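Local coordinates for protein proline dehydrogenase (Bradyrhizobium japonicum USDA 110, PDB 3HAZ) that probably oxidises proline to glutamate in two steps, joining an FAD-dependent proline dehydrogenase and an NAD-dependent 1-pyrroline-5-carboxylate dehydrogenase in one chain, at residues N5-F10 with I324-A329; F10-A15 with Q317-A322; L77-E82 with K112-L117; H168-E173 with A444-H449. All coordinates share one frame; numbering follows the deposited sequence.

Contact 1 (N5-F10 with I324-A329)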
loop_
_atom_site.group_PDB
_atom_site.type_symbol
_atom_site.label_atom_id
_atom_site.label_comp_id
_atom_site.label_asym_id
_atom_site.label_seq_id
_atom_site.Cartn_x
_atom_site.Cartn_y
_atom_site.Cartn_z
ATOM N N ASN A 5 62.087 -6.662 -19.854
ATOM C CA ASN A 5 62.227 -5.926 -18.602
ATOM C C ASN A 5 61.457 -6.560 -17.445
ATOM O O ASN A 5 60.319 -7.001 -17.615
ATOM C CB ASN A 5 61.748 -4.480 -18.779
ATOM C CG ASN A 5 62.348 -3.804 -19.997
ATOM O OD1 ASN A 5 63.406 -4.198 -20.488
ATOM N ND2 ASN A 5 61.671 -2.771 -20.488
ATOM N N ILE A 6 62.079 -6.603 -16.271
ATOM C CA ILE A 6 61.353 -6.939 -15.052
ATOM C C ILE A 6 60.229 -5.922 -14.886
ATOM O O ILE A 6 60.477 -4.718 -14.906
ATOM C CB ILE A 6 62.269 -6.889 -13.812
ATOM C CG1 ILE A 6 63.323 -7.999 -13.879
ATOM C CG2 ILE A 6 61.445 -7.011 -12.535
ATOM C CD1 ILE A 6 64.368 -7.932 -12.774
ATOM N N PRO A 7 58.982 -6.400 -14.746
ATOM C CA PRO A 7 57.824 -5.512 -14.592
ATOM C C PRO A 7 57.931 -4.617 -13.356
ATOM O O PRO A 7 58.534 -5.014 -12.359
ATOM C CB PRO A 7 56.658 -6.497 -14.422
ATOM C CG PRO A 7 57.321 -7.785 -13.972
ATOM C CD PRO A 7 58.568 -7.812 -14.786
ATOM N N PRO A 8 57.344 -3.413 -13.423
ATOM C CA PRO A 8 57.292 -2.488 -12.284
ATOM C C PRO A 8 56.462 -3.077 -11.148
ATOM O O PRO A 8 55.636 -3.953 -11.396
ATOM C CB PRO A 8 56.574 -1.254 -12.856
ATOM C CG PRO A 8 56.644 -1.403 -14.345
ATOM C CD PRO A 8 56.651 -2.878 -14.607
ATOM N N PRO A 9 56.681 -2.609 -9.912
ATOM C CA PRO A 9 55.878 -3.104 -8.791
ATOM C C PRO A 9 54.394 -3.027 -9.124
ATOM O O PRO A 9 53.936 -1.998 -9.610
ATOM C CB PRO A 9 56.229 -2.137 -7.663
ATOM C CG PRO A 9 57.628 -1.700 -7.980
ATOM C CD PRO A 9 57.708 -1.644 -9.481
ATOM N N PHE A 10 53.662 -4.109 -8.875
ATOM C CA PHE A 10 52.250 -4.183 -9.243
ATOM C C PHE A 10 51.411 -3.099 -8.561
ATOM O O PHE A 10 51.503 -2.903 -7.348
ATOM C CB PHE A 10 51.698 -5.565 -8.906
ATOM C CG PHE A 10 50.298 -5.799 -9.391
ATOM C CD1 PHE A 10 50.054 -6.107 -10.718
ATOM C CD2 PHE A 10 49.233 -5.740 -8.515
ATOM C CE1 PHE A 10 48.764 -6.339 -11.164
ATOM C CE2 PHE A 10 47.937 -5.972 -8.953
ATOM C CZ PHE A 10 47.704 -6.270 -10.279
ATOM N N ILE A 324 47.677 -11.582 -13.845
ATOM C CA ILE A 324 48.124 -12.553 -14.836
ATOM C C ILE A 324 49.138 -11.924 -15.794
ATOM O O ILE A 324 50.163 -12.531 -16.101
ATOM C CB ILE A 324 46.936 -13.162 -15.593
ATOM C CG1 ILE A 324 46.116 -14.042 -14.648
ATOM C CG2 ILE A 324 47.414 -13.981 -16.789
ATOM C CD1 ILE A 324 44.854 -14.605 -15.275
ATOM N N ASP A 325 48.867 -10.700 -16.240
ATOM C CA ASP A 325 49.819 -9.973 -17.083
ATOM C C ASP A 325 51.159 -9.822 -16.370
ATOM O O ASP A 325 52.217 -10.003 -16.968
ATOM C CB ASP A 325 49.293 -8.580 -17.437
ATOM C CG ASP A 325 48.087 -8.617 -18.365
ATOM O OD1 ASP A 325 47.885 -9.631 -19.066
ATOM O OD2 ASP A 325 47.348 -7.612 -18.405
ATOM N N TYR A 326 51.094 -9.470 -15.089
ATOM C CA TYR A 326 52.283 -9.242 -14.274
ATOM C C TYR A 326 53.084 -10.528 -14.098
ATOM O O TYR A 326 54.314 -10.537 -14.217
ATOM C CB TYR A 326 51.881 -8.670 -12.905
ATOM C CG TYR A 326 53.035 -8.472 -11.946
ATOM C CD1 TYR A 326 53.784 -7.301 -11.961
ATOM C CD2 TYR A 326 53.371 -9.453 -11.022
ATOM C CE1 TYR A 326 54.836 -7.114 -11.085
ATOM C CE2 TYR A 326 54.421 -9.278 -10.145
ATOM C CZ TYR A 326 55.154 -8.106 -10.182
ATOM O OH TYR A 326 56.202 -7.932 -9.307
ATOM N N VAL A 327 52.379 -11.616 -13.819
ATOM C CA VAL A 327 53.024 -12.903 -13.623
ATOM C C VAL A 327 53.698 -13.376 -14.909
ATOM O O VAL A 327 54.816 -13.896 -14.875
ATOM C CB VAL A 327 52.030 -13.969 -13.107
ATOM C CG1 VAL A 327 52.687 -15.345 -13.092
ATOM C CG2 VAL A 327 51.550 -13.597 -11.716
ATOM N N ASP A 328 53.031 -13.180 -16.043
ATOM C CA ASP A 328 53.618 -13.561 -17.326
ATOM C C ASP A 328 54.889 -12.763 -17.624
ATOM O O ASP A 328 55.892 -13.324 -18.058
ATOM C CB ASP A 328 52.619 -13.388 -18.472
ATOM C CG ASP A 328 53.133 -13.976 -19.779
ATOM O OD1 ASP A 328 53.513 -15.168 -19.781
ATOM O OD2 ASP A 328 53.164 -13.249 -20.795
ATOM N N ALA A 329 54.836 -11.453 -17.402
ATOM C CA ALA A 329 55.997 -10.597 -17.625
ATOM C C ALA A 329 57.149 -11.013 -16.719
ATOM O O ALA A 329 58.313 -10.992 -17.115
ATOM C CB ALA A 329 55.634 -9.148 -17.385
HETATM O O HOH W 1 58.985 -9.116 -19.036
HETATM O O HOH W 2 58.275 -6.463 -10.123
HETATM O O HOH W 3 55.023 -6.308 -7.444
#
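Y326 gathers the proline-rich segment N5-F10 against helix 320-333, one of the helices of the proline dehydrogenase barrel. Its ring stands out from the helix with CG anti to the backbone N (chi1 177°), and the tight half of the contact lies around this ring. F10 CB rests over one ring face in a CH-pi contact, 4.2 Å from the centroid of the Y326 ring. The F10 ring turns its edge toward the same face, an offset edge-to-face pair with planes at 71°. F10 CD1 also reaches back to Y326 CB at 3.8 Å, while L291 of helix 287-298 touches both aromatic residues. At the rim of the Y326 ring, in its plane, P8 O approaches CE1 to 3.3 Å. P7 crosses the tyrosine at about a right angle and extends the apolar patch along the helix, its CG lying 4.0 Å from A329 CB.

Toward N5 the fit loosens, and a water takes over, giving hydrogen bonds to N5 O and A329 O. Two further waters meet the phenol oxygen: one donates to P7 O, the other accepts from F10 N, and each lies 2.7 Å from Y326 OH. With no direct hydrogen bond between segments, this donor-poor proline arm shows how packing and water can stand in: rings and prolines touch directly, while N5 O, P7 O and F10 N reach the helix through water.

Contact 2 (F10-A15 with Q317-A322); sequences FTAPYA and QKRASA
A type I beta turn from Q317 to A320, leading into helix 320-333, is lined by the irregular segment F10-A15. R319 is the main bridge: its CG lies anti to the carbonyl carbon (chi1 -70°) and packs against A12 CB at 3.8 Å, before the chain bends at chi3 and brings the guanidinium against the Y14 ring. The phenol ring crosses obliquely, the planes 56° apart, with Y14 CD1 over one guanidinium face and 3.4 Å from R319 NH1. Each guanidinium nitrogen has a partner: one water, in the guanidinium plane, accepts from NH1 and donates to A12 O, while a second accepts from NE and reaches Y14 O. R319 NH2 donates to a lone pair of Q317 OE1 at 2.8 Å, and also to A284 O.

The turn follows barrel strand 309-314, a strand-to-helix connection of the TIM barrel close to the flavin: Q317 NE2 bonds to Q314, an FAD-binding residue, making the R319-Q317 pair a second shell behind it. An alanine in place of R319 would probably loosen Y14 and the two bridging waters and leave Q317 less firmly oriented.

At the start of helix 320-333, F10 presents its ring edge, CE1 lying 3.5 Å from A322 O, and A12 CB meets A322 CB at 4.1 Å. K318 extends alongside A15, its amine held by P16, Y363 and D18.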
loop_
_atom_site.group_PDB
_atom_site.type_symbol
_atom_site.label_atom_id
_atom_site.label_comp_id
_atom_site.label_asym_id
_atom_site.label_seq_id
_atom_site.Cartn_x
_atom_site.Cartn_y
_atom_site.Cartn_z
ATOM N N PHE A 10 53.662 -4.109 -8.875
ATOM C CA PHE A 10 52.250 -4.183 -9.243
ATOM C C PHE A 10 51.411 -3.099 -8.561
ATOM O O PHE A 10 51.503 -2.903 -7.348
ATOM C CB PHE A 10 51.698 -5.565 -8.906
ATOM C CG PHE A 10 50.298 -5.799 -9.391
ATOM C CD1 PHE A 10 50.054 -6.107 -10.718
ATOM C CD2 PHE A 10 49.233 -5.740 -8.515
ATOM C CE1 PHE A 10 48.764 -6.339 -11.164
ATOM C CE2 PHE A 10 47.937 -5.972 -8.953
ATOM C CZ PHE A 10 47.704 -6.270 -10.279
ATOM N N THR A 11 50.578 -2.410 -9.339
ATOM C CA THR A 11 49.785 -1.310 -8.803
ATOM C C THR A 11 48.488 -1.029 -9.583
ATOM O O THR A 11 48.167 0.122 -9.878
ATOM C CB THR A 11 50.635 -0.016 -8.703
ATOM O OG1 THR A 11 49.824 1.061 -8.222
ATOM C CG2 THR A 11 51.218 0.356 -10.060
ATOM N N ALA A 12 47.737 -2.078 -9.897
ATOM C CA ALA A 12 46.451 -1.921 -10.580
ATOM C C ALA A 12 45.425 -1.202 -9.702
ATOM O O ALA A 12 45.499 -1.272 -8.472
ATOM C CB ALA A 12 45.912 -3.279 -11.010
ATOM N N PRO A 13 44.462 -0.505 -10.332
ATOM C CA PRO A 13 43.387 0.148 -9.573
ATOM C C PRO A 13 42.641 -0.857 -8.699
ATOM O O PRO A 13 42.265 -1.929 -9.175
ATOM C CB PRO A 13 42.470 0.702 -10.671
ATOM C CG PRO A 13 43.395 0.926 -11.838
ATOM C CD PRO A 13 44.361 -0.235 -11.777
ATOM N N TYR A 14 42.429 -0.492 -7.438
ATOM C CA TYR A 14 41.958 -1.417 -6.412
ATOM C C TYR A 14 40.526 -1.891 -6.618
ATOM O O TYR A 14 40.239 -3.081 -6.500
ATOM C CB TYR A 14 42.083 -0.765 -5.030
ATOM C CG TYR A 14 42.178 -1.745 -3.879
ATOM C CD1 TYR A 14 43.359 -2.442 -3.630
ATOM C CD2 TYR A 14 41.093 -1.968 -3.037
ATOM C CE1 TYR A 14 43.458 -3.331 -2.576
ATOM C CE2 TYR A 14 41.182 -2.856 -1.981
ATOM C CZ TYR A 14 42.368 -3.535 -1.755
ATOM O OH TYR A 14 42.464 -4.419 -0.704
ATOM N N ALA A 15 39.625 -0.960 -6.913
ATOM C CA ALA A 15 38.201 -1.280 -6.992
ATOM C C ALA A 15 37.492 -0.582 -8.148
ATOM O O ALA A 15 36.609 0.242 -7.923
ATOM C CB ALA A 15 37.511 -0.930 -5.675
ATOM N N GLN A 317 38.652 -11.195 -7.827
ATOM C CA GLN A 317 39.175 -9.830 -7.758
ATOM C C GLN A 317 39.167 -9.179 -9.131
ATOM O O GLN A 317 39.522 -9.804 -10.131
ATOM C CB GLN A 317 40.599 -9.811 -7.205
ATOM C CG GLN A 317 40.731 -10.269 -5.765
ATOM C CD GLN A 317 41.915 -9.620 -5.075
ATOM O OE1 GLN A 317 42.118 -8.409 -5.178
ATOM N NE2 GLN A 317 42.694 -10.417 -4.353
ATOM N N LYS A 318 38.770 -7.914 -9.174
ATOM C CA LYS A 318 38.776 -7.165 -10.419
ATOM C C LYS A 318 40.192 -7.045 -10.987
ATOM O O LYS A 318 40.369 -6.930 -12.199
ATOM C CB LYS A 318 38.141 -5.787 -10.204
ATOM C CG LYS A 318 36.763 -5.860 -9.528
ATOM C CD LYS A 318 36.231 -4.469 -9.182
ATOM C CE LYS A 318 34.834 -4.551 -8.554
ATOM N NZ LYS A 318 34.409 -3.247 -7.934
ATOM N N ARG A 319 41.197 -7.107 -10.115
ATOM C CA ARG A 319 42.598 -7.000 -10.545
ATOM C C ARG A 319 43.166 -8.295 -11.131
ATOM O O ARG A 319 44.311 -8.324 -11.573
ATOM C CB ARG A 319 43.490 -6.543 -9.384
ATOM C CG ARG A 319 43.287 -5.091 -8.955
ATOM C CD ARG A 319 44.097 -4.769 -7.705
ATOM N NE ARG A 319 43.648 -5.553 -6.557
ATOM C CZ ARG A 319 44.243 -5.557 -5.369
ATOM N NH1 ARG A 319 45.323 -4.813 -5.159
ATOM N NH2 ARG A 319 43.758 -6.311 -4.389
ATOM N N ALA A 320 42.368 -9.357 -11.144
ATOM C CA ALA A 320 42.874 -10.684 -11.517
ATOM C C ALA A 320 43.587 -10.720 -12.875
ATOM O O ALA A 320 44.686 -11.269 -12.994
ATOM C CB ALA A 320 41.752 -11.710 -11.470
ATOM N N SER A 321 42.966 -10.140 -13.898
ATOM C CA SER A 321 43.543 -10.179 -15.238
ATOM C C SER A 321 44.900 -9.467 -15.290
ATOM O O SER A 321 45.810 -9.896 -16.006
ATOM C CB SER A 321 42.576 -9.581 -16.267
ATOM O OG SER A 321 43.040 -9.812 -17.589
ATOM N N ALA A 322 45.029 -8.385 -14.527
ATOM C CA ALA A 322 46.277 -7.627 -14.470
ATOM C C ALA A 322 47.369 -8.397 -13.724
ATOM O O ALA A 322 48.551 -8.292 -14.055
ATOM C CB ALA A 322 46.043 -6.261 -13.825
HETATM O O HOH W 4 46.752 -3.009 -6.781
HETATM O O HOH W 5 40.846 -5.885 -7.060
#

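Contact 3 (L77-E82 with K112-L117); sequences LMVLAE and KSTAFL
V79 and L117 make the apolar side-chain contact between L77-E82 and K112-L117. Both valine methyls share a single partner: CG1 and CG2 of V79 each lie 4.1 Å from L117 CD1, the leucine crossing obliquely. L453 of helix 452-463 touches V79 and L117 alike and so closes over this pair.

Side chains set against backbone form the second group. V79 CG1, anti to the backbone N (chi1 167°), pushes against the other segment, 3.4 Å from S113 O and 3.7 Å from T114 CA. In the reverse direction S113 CB sits on L80 CA at 3.8 Å, with the leucine branch CD1 beside it. The small side chain of S113 lets the chains come close, the CA atoms of L80 and S113 being 5.2 Å apart.

These are two helices, 71-85 and 106-115, of the region related to the DNA-binding domain of proline dehydrogenases, packed together in a helical part of the protein; the contact is wholly buried and lies away from the FAD and NAD sites.

Polar groups are present but turn to other partners, since no hydrogen bond joins the segments. S113 OG occupies the crowded position between the backbone N and the carbonyl carbon (chi1 58°), where it shares its hydrogen between H109 O and E110 O of its own helix. T114 OG1 likewise bonds to E110 O, so both hydroxyls are satisfied within their helix. E82 points its carboxylate to H449 and R86, while E82 O lies 4.4 Å from F116 CE2, on a ring that also meets H449.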
loop_
_atom_site.group_PDB
_atom_site.type_symbol
_atom_site.label_atom_id
_atom_site.label_comp_id
_atom_site.label_asym_id
_atom_site.label_seq_id
_atom_site.Cartn_x
_atom_site.Cartn_y
_atom_site.Cartn_z
ATOM N N LEU A 77 31.257 -29.807 16.159
ATOM C CA LEU A 77 31.224 -31.262 16.065
ATOM C C LEU A 77 32.511 -31.806 15.441
ATOM O O LEU A 77 32.998 -32.867 15.828
ATOM C CB LEU A 77 29.994 -31.733 15.288
ATOM C CG LEU A 77 28.649 -31.428 15.956
ATOM C CD1 LEU A 77 27.506 -32.007 15.143
ATOM C CD2 LEU A 77 28.607 -31.945 17.387
ATOM N N MET A 78 33.065 -31.067 14.488
ATOM C CA MET A 78 34.334 -31.449 13.869
ATOM C C MET A 78 35.495 -31.360 14.857
ATOM O O MET A 78 36.428 -32.164 14.816
ATOM C CB MET A 78 34.607 -30.579 12.637
ATOM C CG MET A 78 33.650 -30.864 11.471
ATOM S SD MET A 78 33.922 -29.769 10.063
ATOM C CE MET A 78 35.208 -30.651 9.180
ATOM N N VAL A 79 35.433 -30.370 15.741
ATOM C CA VAL A 79 36.431 -30.226 16.790
ATOM C C VAL A 79 36.316 -31.378 17.779
ATOM O O VAL A 79 37.314 -31.989 18.151
ATOM C CB VAL A 79 36.278 -28.880 17.531
ATOM C CG1 VAL A 79 37.103 -28.873 18.824
ATOM C CG2 VAL A 79 36.690 -27.733 16.624
ATOM N N LEU A 80 35.095 -31.669 18.210
ATOM C CA LEU A 80 34.872 -32.790 19.108
ATOM C C LEU A 80 35.318 -34.091 18.426
ATOM O O LEU A 80 35.927 -34.956 19.053
ATOM C CB LEU A 80 33.395 -32.869 19.502
ATOM C CG LEU A 80 32.995 -34.059 20.373
ATOM C CD1 LEU A 80 33.837 -34.100 21.652
ATOM C CD2 LEU A 80 31.512 -34.014 20.705
ATOM N N ALA A 81 35.014 -34.218 17.135
ATOM C CA ALA A 81 35.412 -35.391 16.358
ATOM C C ALA A 81 36.925 -35.609 16.395
ATOM O O ALA A 81 37.383 -36.722 16.644
ATOM C CB ALA A 81 34.909 -35.294 14.913
ATOM N N GLU A 82 37.706 -34.552 16.171
ATOM C CA GLU A 82 39.165 -34.704 16.172
ATOM C C GLU A 82 39.699 -35.134 17.544
ATOM O O GLU A 82 40.536 -36.031 17.635
ATOM C CB GLU A 82 39.869 -33.431 15.684
ATOM C CG GLU A 82 41.401 -33.532 15.665
ATOM C CD GLU A 82 41.916 -34.616 14.725
ATOM O OE1 GLU A 82 41.106 -35.162 13.952
ATOM O OE2 GLU A 82 43.128 -34.923 14.747
ATOM N N LYS A 112 36.506 -28.415 26.563
ATOM C CA LYS A 112 37.644 -29.337 26.600
ATOM C C LYS A 112 38.123 -29.732 25.204
ATOM O O LYS A 112 39.325 -29.711 24.925
ATOM C CB LYS A 112 37.329 -30.597 27.430
ATOM C CG LYS A 112 37.338 -30.366 28.942
ATOM C CD LYS A 112 38.697 -29.865 29.418
ATOM C CE LYS A 112 38.730 -29.715 30.934
ATOM N NZ LYS A 112 40.110 -29.481 31.441
ATOM N N SER A 113 37.193 -30.102 24.329
ATOM C CA SER A 113 37.574 -30.535 22.984
ATOM C C SER A 113 38.273 -29.420 22.208
ATOM O O SER A 113 39.187 -29.685 21.429
ATOM C CB SER A 113 36.365 -31.046 22.192
ATOM O OG SER A 113 35.357 -30.049 22.091
ATOM N N THR A 114 37.848 -28.175 22.423
ATOM C CA THR A 114 38.480 -27.046 21.746
ATOM C C THR A 114 39.859 -26.723 22.349
ATOM O O THR A 114 40.813 -26.451 21.613
ATOM C CB THR A 114 37.581 -25.779 21.737
ATOM O OG1 THR A 114 36.242 -26.125 21.349
ATOM C CG2 THR A 114 38.133 -24.753 20.765
ATOM N N ALA A 115 39.957 -26.751 23.680
ATOM C CA ALA A 115 41.242 -26.555 24.372
ATOM C C ALA A 115 42.261 -27.605 23.946
ATOM O O ALA A 115 43.463 -27.333 23.867
ATOM C CB ALA A 115 41.055 -26.611 25.894
ATOM N N PHE A 116 41.768 -28.813 23.695
ATOM C CA PHE A 116 42.607 -29.910 23.229
ATOM C C PHE A 116 43.482 -29.511 22.045
ATOM O O PHE A 116 44.610 -29.972 21.928
ATOM C CB PHE A 116 41.752 -31.113 22.826
ATOM C CG PHE A 116 42.519 -32.179 22.092
ATOM C CD1 PHE A 116 43.367 -33.039 22.779
ATOM C CD2 PHE A 116 42.395 -32.322 20.714
ATOM C CE1 PHE A 116 44.078 -34.032 22.103
ATOM C CE2 PHE A 116 43.105 -33.313 20.031
ATOM C CZ PHE A 116 43.948 -34.165 20.728
ATOM N N LEU A 117 42.956 -28.656 21.172
ATOM C CA LEU A 117 43.679 -28.258 19.963
ATOM C C LEU A 117 44.939 -27.441 20.250
ATOM O O LEU A 117 45.874 -27.435 19.446
ATOM C CB LEU A 117 42.763 -27.489 19.010
ATOM C CG LEU A 117 41.540 -28.230 18.474
ATOM C CD1 LEU A 117 40.676 -27.280 17.648
ATOM C CD2 LEU A 117 41.952 -29.446 17.644
#

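Contact 4 (H168-E173 with A444-H449); sequences HFVLGE and APVGSH
G172 O is gripped twice: H449 N donates to it at 2.9 Å, in the carbonyl plane, and S448 CA adds a CA-H...O contact at 3.1 Å. The imidazole also folds back over this oxygen, which lies against one ring face. V170 O is held in a similar way, by G447 N at 3.0 Å and by a contact from V446 CA. V170 N, donating to P445 O, and the more bent bond from G172 N to G447 O complete a parallel ladder with strand axes 7° apart. P445, lacking an N-H, sets its CD 3.1 Å from H168 O and its CB against the F169 ring. V170 and V446 share a face of the sheet, V170 CB meeting V446 CG2 at 3.9 Å.

E173 CG lies 3.7 Å from H449 ND1, and H449 NE2 bonds to E82. An alanine at H449 would lose the ring over G172 O and the bond to E82, which would probably weaken the tie to helix 71-85.

In strand 440-448, the last of the barrel, A444 and V446 bond to strand 193-196 and the residue after it, P445 and G447 to the short strand 170-172. Helix 452-463 packs on F169 and P445, and helix 71-85 on F169 and L171.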
loop_
_atom_site.group_PDB
_atom_site.type_symbol
_atom_site.label_atom_id
_atom_site.label_comp_id
_atom_site.label_asym_id
_atom_site.label_seq_id
_atom_site.Cartn_x
_atom_site.Cartn_y
_atom_site.Cartn_z
ATOM N N HIS A 168 39.644 -36.813 5.548
ATOM C CA HIS A 168 39.900 -35.653 4.696
ATOM C C HIS A 168 40.909 -34.661 5.254
ATOM O O HIS A 168 41.239 -33.670 4.605
ATOM C CB HIS A 168 38.585 -34.957 4.346
ATOM C CG HIS A 168 37.624 -35.847 3.624
ATOM N ND1 HIS A 168 36.262 -35.792 3.817
ATOM C CD2 HIS A 168 37.839 -36.841 2.730
ATOM C CE1 HIS A 168 35.677 -36.702 3.058
ATOM N NE2 HIS A 168 36.612 -37.357 2.395
ATOM N N PHE A 169 41.406 -34.936 6.453
ATOM C CA PHE A 169 42.439 -34.099 7.037
ATOM C C PHE A 169 43.607 -34.976 7.450
ATOM O O PHE A 169 43.411 -36.119 7.846
ATOM C CB PHE A 169 41.889 -33.338 8.242
ATOM C CG PHE A 169 40.821 -32.343 7.890
ATOM C CD1 PHE A 169 41.114 -30.993 7.819
ATOM C CD2 PHE A 169 39.531 -32.760 7.620
ATOM C CE1 PHE A 169 40.140 -30.072 7.484
ATOM C CE2 PHE A 169 38.550 -31.844 7.291
ATOM C CZ PHE A 169 38.859 -30.494 7.220
ATOM N N VAL A 170 44.817 -34.442 7.327
ATOM C CA VAL A 170 46.016 -35.109 7.813
ATOM C C VAL A 170 46.563 -34.298 8.993
ATOM O O VAL A 170 47.256 -33.295 8.803
ATOM C CB VAL A 170 47.085 -35.217 6.708
ATOM C CG1 VAL A 170 48.362 -35.818 7.271
ATOM C CG2 VAL A 170 46.559 -36.054 5.525
ATOM N N LEU A 171 46.242 -34.738 10.207
ATOM C CA LEU A 171 46.435 -33.920 11.406
ATOM C C LEU A 171 47.290 -34.611 12.467
ATOM O O LEU A 171 47.334 -35.832 12.536
ATOM C CB LEU A 171 45.073 -33.589 12.014
ATOM C CG LEU A 171 44.336 -32.327 11.548
ATOM C CD1 LEU A 171 44.780 -31.881 10.169
ATOM C CD2 LEU A 171 42.838 -32.548 11.593
ATOM N N GLY A 172 47.946 -33.814 13.303
ATOM C CA GLY A 172 48.702 -34.326 14.431
ATOM C C GLY A 172 48.952 -33.221 15.440
ATOM O O GLY A 172 48.723 -32.049 15.150
ATOM N N GLU A 173 49.424 -33.585 16.627
ATOM C CA GLU A 173 49.756 -32.588 17.635
ATOM C C GLU A 173 50.927 -31.724 17.176
ATOM O O GLU A 173 51.017 -30.547 17.523
ATOM C CB GLU A 173 50.080 -33.255 18.969
ATOM C CG GLU A 173 48.873 -33.868 19.654
ATOM C CD GLU A 173 49.135 -34.190 21.114
ATOM O OE1 GLU A 173 50.106 -33.645 21.685
ATOM O OE2 GLU A 173 48.364 -34.988 21.691
ATOM N N ALA A 444 45.600 -32.414 0.085
ATOM C CA ALA A 444 45.137 -32.784 1.414
ATOM C C ALA A 444 45.537 -31.705 2.412
ATOM O O ALA A 444 46.667 -31.204 2.379
ATOM C CB ALA A 444 45.728 -34.146 1.824
ATOM N N PRO A 445 44.610 -31.321 3.298
ATOM C CA PRO A 445 44.989 -30.385 4.359
ATOM C C PRO A 445 45.930 -31.101 5.312
ATOM O O PRO A 445 45.609 -32.206 5.763
ATOM C CB PRO A 445 43.657 -30.081 5.054
ATOM C CG PRO A 445 42.595 -30.482 4.052
ATOM C CD PRO A 445 43.179 -31.654 3.337
ATOM N N VAL A 446 47.081 -30.498 5.589
ATOM C CA VAL A 446 48.107 -31.137 6.406
ATOM C C VAL A 446 48.620 -30.161 7.444
ATOM O O VAL A 446 49.086 -29.083 7.088
ATOM C CB VAL A 446 49.322 -31.577 5.556
ATOM C CG1 VAL A 446 50.411 -32.179 6.454
ATOM C CG2 VAL A 446 48.906 -32.550 4.448
ATOM N N GLY A 447 48.551 -30.535 8.722
ATOM C CA GLY A 447 49.169 -29.732 9.760
ATOM C C GLY A 447 48.906 -30.118 11.207
ATOM O O GLY A 447 48.394 -31.193 11.504
ATOM N N SER A 448 49.260 -29.209 12.112
ATOM C CA SER A 448 49.075 -29.407 13.549
ATOM C C SER A 448 47.693 -28.979 14.043
ATOM O O SER A 448 47.047 -28.115 13.445
ATOM C CB SER A 448 50.146 -28.631 14.315
ATOM O OG SER A 448 51.428 -29.106 13.967
ATOM N N HIS A 449 47.251 -29.586 15.145
ATOM C CA HIS A 449 45.977 -29.224 15.768
ATOM C C HIS A 449 45.864 -27.723 16.079
ATOM O O HIS A 449 44.779 -27.144 16.002
ATOM C CB HIS A 449 45.755 -30.017 17.062
ATOM C CG HIS A 449 45.526 -31.482 16.851
ATOM N ND1 HIS A 449 46.108 -32.447 17.645
ATOM C CD2 HIS A 449 44.779 -32.147 15.935
ATOM C CE1 HIS A 449 45.732 -33.643 17.230
ATOM N NE2 HIS A 449 44.925 -33.488 16.194
#

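Overall arrangement
Contacts 1 and 2 form one continuous seam, sharing F10 and helix 320-333, where the N-terminal arm lies on the barrel's partly exposed outside; both lack direct hydrogen bonds and rely on water, contact 1 with aromatic and proline packing, contact 2 with a guanidinium. Contacts 3 and 4 are buried and lie some 34 to 44 Å from that seam, centre to centre. They differ sharply from each other: contact 3 is packing of side chains on side chains and backbone, without hydrogen bonds across it, contact 4 a backbone ladder between strands. Yet they touch, through E82 and H449 and the F116 ring, tying the helical DNA-binding family region to the end of the barrel's last strand.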